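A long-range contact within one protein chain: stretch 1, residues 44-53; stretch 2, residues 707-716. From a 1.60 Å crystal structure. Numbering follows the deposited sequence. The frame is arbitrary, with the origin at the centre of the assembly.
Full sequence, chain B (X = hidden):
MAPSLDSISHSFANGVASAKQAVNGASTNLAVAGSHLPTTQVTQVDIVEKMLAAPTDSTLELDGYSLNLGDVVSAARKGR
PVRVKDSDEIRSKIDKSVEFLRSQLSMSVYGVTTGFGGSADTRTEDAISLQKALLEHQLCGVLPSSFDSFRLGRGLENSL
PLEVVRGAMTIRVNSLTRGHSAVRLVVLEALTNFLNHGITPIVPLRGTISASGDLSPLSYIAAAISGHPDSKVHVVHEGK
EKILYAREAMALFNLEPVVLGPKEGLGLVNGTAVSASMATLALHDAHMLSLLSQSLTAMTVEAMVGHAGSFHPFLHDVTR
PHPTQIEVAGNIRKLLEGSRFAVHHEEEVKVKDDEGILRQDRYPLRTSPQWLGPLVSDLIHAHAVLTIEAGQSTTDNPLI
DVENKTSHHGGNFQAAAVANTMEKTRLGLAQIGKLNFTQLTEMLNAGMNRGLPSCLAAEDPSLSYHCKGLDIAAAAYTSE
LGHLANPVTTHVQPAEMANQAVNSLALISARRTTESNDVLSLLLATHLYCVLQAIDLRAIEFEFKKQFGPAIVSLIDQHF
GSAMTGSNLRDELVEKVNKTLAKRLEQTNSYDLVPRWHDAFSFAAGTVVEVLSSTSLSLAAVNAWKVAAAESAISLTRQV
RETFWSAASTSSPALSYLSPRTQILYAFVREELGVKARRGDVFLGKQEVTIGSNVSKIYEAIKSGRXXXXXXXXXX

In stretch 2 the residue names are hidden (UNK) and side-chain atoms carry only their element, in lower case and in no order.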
# COMPACT_ATOMS: atom_id res chain seq x y z
N GLN B 44 -20.75 -17.22 -12.70
CA GLN B 44 -20.98 -15.79 -12.63
C GLN B 44 -22.10 -15.41 -13.59
O GLN B 44 -22.96 -14.62 -13.25
CB GLN B 44 -19.69 -15.03 -12.94
CG GLN B 44 -19.82 -13.53 -12.87
CD GLN B 44 -18.47 -12.88 -12.86
OE1 GLN B 44 -17.68 -13.15 -13.77
NE2 GLN B 44 -18.18 -12.04 -11.83
N VAL B 45 -22.11 -15.99 -14.80
CA VAL B 45 -23.22 -15.72 -15.69
C VAL B 45 -24.56 -16.11 -15.06
O VAL B 45 -25.53 -15.33 -15.19
CB VAL B 45 -23.04 -16.45 -17.07
CG1 VAL B 45 -24.29 -16.22 -17.94
CG2 VAL B 45 -21.80 -15.93 -17.83
N ASP B 46 -24.65 -17.29 -14.41
CA ASP B 46 -25.89 -17.69 -13.70
C ASP B 46 -26.32 -16.61 -12.67
O ASP B 46 -27.51 -16.26 -12.58
CB ASP B 46 -25.70 -19.00 -12.89
CG ASP B 46 -25.51 -20.23 -13.75
OD1 ASP B 46 -25.90 -20.19 -14.95
OD2 ASP B 46 -24.98 -21.25 -13.20
N ILE B 47 -25.35 -16.13 -11.90
CA ILE B 47 -25.56 -15.11 -10.88
C ILE B 47 -26.06 -13.79 -11.49
O ILE B 47 -27.03 -13.18 -11.03
CB ILE B 47 -24.25 -14.88 -10.08
CG1 ILE B 47 -24.04 -16.12 -9.19
CG2 ILE B 47 -24.34 -13.57 -9.28
CD1 ILE B 47 -22.69 -16.22 -8.46
N VAL B 48 -25.40 -13.37 -12.56
CA VAL B 48 -25.81 -12.18 -13.27
C VAL B 48 -27.21 -12.29 -13.87
O VAL B 48 -28.03 -11.38 -13.78
CB VAL B 48 -24.75 -11.82 -14.34
CG1 VAL B 48 -25.27 -10.80 -15.35
CG2 VAL B 48 -23.48 -11.35 -13.65
N GLU B 49 -27.50 -13.44 -14.48
CA GLU B 49 -28.79 -13.62 -15.10
C GLU B 49 -29.88 -13.44 -14.06
O GLU B 49 -30.89 -12.80 -14.29
CB GLU B 49 -28.86 -15.02 -15.71
CG GLU B 49 -30.19 -15.31 -16.35
CD GLU B 49 -30.24 -16.70 -16.97
OE1 GLU B 49 -29.63 -17.65 -16.40
OE2 GLU B 49 -30.90 -16.86 -18.02
N LYS B 50 -29.65 -13.99 -12.86
CA LYS B 50 -30.68 -13.90 -11.84
C LYS B 50 -30.81 -12.48 -11.34
O LYS B 50 -31.92 -11.98 -11.10
CB LYS B 50 -30.34 -14.83 -10.69
CG LYS B 50 -30.39 -16.30 -11.08
CD LYS B 50 -31.82 -16.79 -11.45
CE LYS B 50 -31.80 -17.77 -12.65
NZ LYS B 50 -30.94 -18.97 -12.39
N MSE B 51 -29.70 -11.79 -11.21
CA MSE B 51 -29.76 -10.37 -10.78
C MSE B 51 -30.54 -9.51 -11.74
O MSE B 51 -31.36 -8.69 -11.34
CB MSE B 51 -28.35 -9.78 -10.62
CG MSE B 51 -27.59 -10.33 -9.48
SE MSE B 51 -26.14 -9.02 -9.00
CE MSE B 51 -27.19 -7.74 -7.81
N LEU B 52 -30.27 -9.69 -13.02
CA LEU B 52 -30.85 -8.86 -14.05
C LEU B 52 -32.31 -9.19 -14.24
O LEU B 52 -33.04 -8.38 -14.81
CB LEU B 52 -30.05 -9.00 -15.37
CG LEU B 52 -28.62 -8.44 -15.36
CD1 LEU B 52 -27.96 -8.70 -16.69
CD2 LEU B 52 -28.54 -6.96 -15.06
N ALA B 53 -32.73 -10.36 -13.78
CA ALA B 53 -34.13 -10.78 -13.84
C ALA B 53 -34.97 -10.22 -12.67
O ALA B 53 -36.18 -10.41 -12.64
CB ALA B 53 -34.22 -12.31 -13.85
N UNK B 707 -25.42 -1.81 -21.04
CA UNK B 707 -24.62 -2.87 -21.66
C UNK B 707 -24.91 -4.25 -21.04
O UNK B 707 -24.60 -5.31 -21.59
c UNK B 707 -21.00 -2.84 -22.75
c UNK B 707 -23.13 -2.56 -21.54
c UNK B 707 -22.62 -2.76 -20.09
c UNK B 707 -22.36 -3.33 -22.60
N UNK B 708 -25.51 -4.24 -19.84
CA UNK B 708 -25.64 -5.49 -19.09
C UNK B 708 -26.43 -6.56 -19.78
O UNK B 708 -25.96 -7.70 -19.85
c UNK B 708 -26.23 -5.28 -17.70
n UNK B 708 -25.94 -3.87 -15.69
o UNK B 708 -24.17 -4.13 -17.13
c UNK B 708 -25.35 -4.38 -16.81
N UNK B 709 -27.59 -6.23 -20.34
CA UNK B 709 -28.37 -7.25 -21.07
C UNK B 709 -27.70 -7.71 -22.36
O UNK B 709 -27.95 -8.80 -22.83
o UNK B 709 -30.43 -7.60 -19.12
c UNK B 709 -29.79 -6.76 -21.34
n UNK B 709 -31.77 -6.04 -20.09
c UNK B 709 -30.69 -6.83 -20.08
N UNK B 710 -26.84 -6.87 -22.91
CA UNK B 710 -26.00 -7.25 -24.07
C UNK B 710 -25.00 -8.33 -23.73
O UNK B 710 -24.90 -9.30 -24.45
c UNK B 710 -26.29 -4.92 -24.90
c UNK B 710 -25.30 -6.01 -24.65
c UNK B 710 -24.58 -6.37 -25.92
N UNK B 711 -24.29 -8.18 -22.61
CA UNK B 711 -23.36 -9.19 -22.10
C UNK B 711 -24.10 -10.47 -21.85
O UNK B 711 -23.60 -11.56 -22.19
c UNK B 711 -21.38 -6.83 -19.73
c UNK B 711 -21.82 -7.43 -21.07
c UNK B 711 -22.69 -8.66 -20.83
c UNK B 711 -20.62 -7.85 -21.87
N UNK B 712 -25.30 -10.36 -21.29
CA UNK B 712 -26.08 -11.58 -20.98
C UNK B 712 -26.46 -12.29 -22.25
O UNK B 712 -26.29 -13.50 -22.37
c UNK B 712 -27.31 -11.24 -20.14
c UNK B 712 -29.38 -11.96 -18.88
c UNK B 712 -27.26 -13.32 -18.69
c UNK B 712 -28.09 -12.44 -19.60
N UNK B 713 -26.96 -11.55 -23.23
CA UNK B 713 -27.37 -12.15 -24.50
C UNK B 713 -26.19 -12.87 -25.20
O UNK B 713 -26.36 -13.93 -25.77
n UNK B 713 -29.97 -8.67 -28.82
c UNK B 713 -28.96 -10.64 -27.66
c UNK B 713 -28.92 -11.51 -26.40
c UNK B 713 -27.90 -11.06 -25.42
c UNK B 713 -29.63 -9.28 -27.45
N UNK B 714 -25.02 -12.26 -25.17
CA UNK B 714 -23.83 -12.84 -25.78
C UNK B 714 -23.41 -14.13 -25.12
O UNK B 714 -22.91 -15.01 -25.79
se UNK B 714 -21.24 -9.50 -25.60
c UNK B 714 -22.72 -10.58 -26.44
c UNK B 714 -19.73 -10.30 -26.56
c UNK B 714 -22.61 -11.89 -25.75
N UNK B 715 -23.55 -14.22 -23.79
CA UNK B 715 -23.05 -15.35 -23.01
C UNK B 715 -24.11 -16.37 -22.73
O UNK B 715 -23.87 -17.31 -21.98
c UNK B 715 -22.40 -14.85 -21.71
c UNK B 715 -19.94 -15.07 -22.24
c UNK B 715 -20.70 -13.19 -20.75
c UNK B 715 -21.09 -14.09 -21.92
N UNK B 716 -25.27 -16.21 -23.37
CA UNK B 716 -26.41 -17.10 -23.17
C UNK B 716 -26.06 -18.53 -23.55
O UNK B 716 -26.66 -19.47 -23.01
c UNK B 716 -27.59 -16.62 -23.99

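Position 707 carries four carbons, forked at the first, with one arm two carbons long. That beta-branched shape is Ile 707, and it lies out of reach of stretch 1. At 708 two carbons lead to one oxygen and one nitrogen; CB is 3.9 Å from Leu 52 CD2 and the backbone O 3.9 Å from Leu 52 CD1. This short amide is Asn 708. Its CA-to-CB bond points toward stretch 1. The same leucine therefore packs on both main chain and side chain.

Position 709 repeats the pattern of two carbons with an oxygen and a nitrogen on the second, and the side-chain oxygen at 709 lies 3.6 Å from Leu 52 CD1: Asn 709. Its CA-to-CB bond points sideways, yet the amide end, with OD1, comes nearer. A methyl cannot donate a conventional hydrogen bond, so this is packing. Position 710 has one carbon bearing two others: Val 710, out of reach. At 711 four carbons fork at the second: Leu 711. Its CA-to-CB bond points toward stretch 1, but Leu 711 CB is still 6.4 Å from Val 48 CG1.

Position 712 has four carbons, again forked at the second, and touches three residues of stretch 1. It is Leu 712, with chi1 t and chi2 p. Leu 712 CD1 lies 4.2 Å from Val 45 CG1 and 3.8 Å from Glu 49 CB, while Leu 712 CD2 is 4.2 Å from Leu 52 CD1. The fork thus spans nearly two turns of the facing helix.

At 713 four carbons in a row end in nitrogen: Lys 713, exposed and out of reach. At 714 an unbranched chain of two carbons, selenium and a carbon is selenomethionine, Met 714, also clear of the contact. Position 715 has four carbons forked at the second, and its CB lies 4.1 Å from Val 45 CG2: Leu 715. It is the first residue to leave helical phi/psi, yet its CA-to-CB bond still points toward stretch 1. The single carbon at 716 is Ala 716, its CA-to-CB bond pointing away.

The contact joins two helices whose directions differ by 134° and whose axes approach to 10.5 Å. The chain order is reversed: Val 45 meets Leu 712 and Leu 715, whereas Leu 52 reaches back to Asn 708 and Asn 709. No hydrogen bond crosses, and the buried surface is a modest 353 Å². The rule to read here is spacing: Val 45, Glu 49 and Leu 52 recur at helical intervals along one side, and Leu 712 links all three. Polar residues contribute too: Glu 49 through CB, Asn 708 through CB and its backbone O, and Asn 709 through OD1.

Stretch 2 707-716: INNVLLKMLA
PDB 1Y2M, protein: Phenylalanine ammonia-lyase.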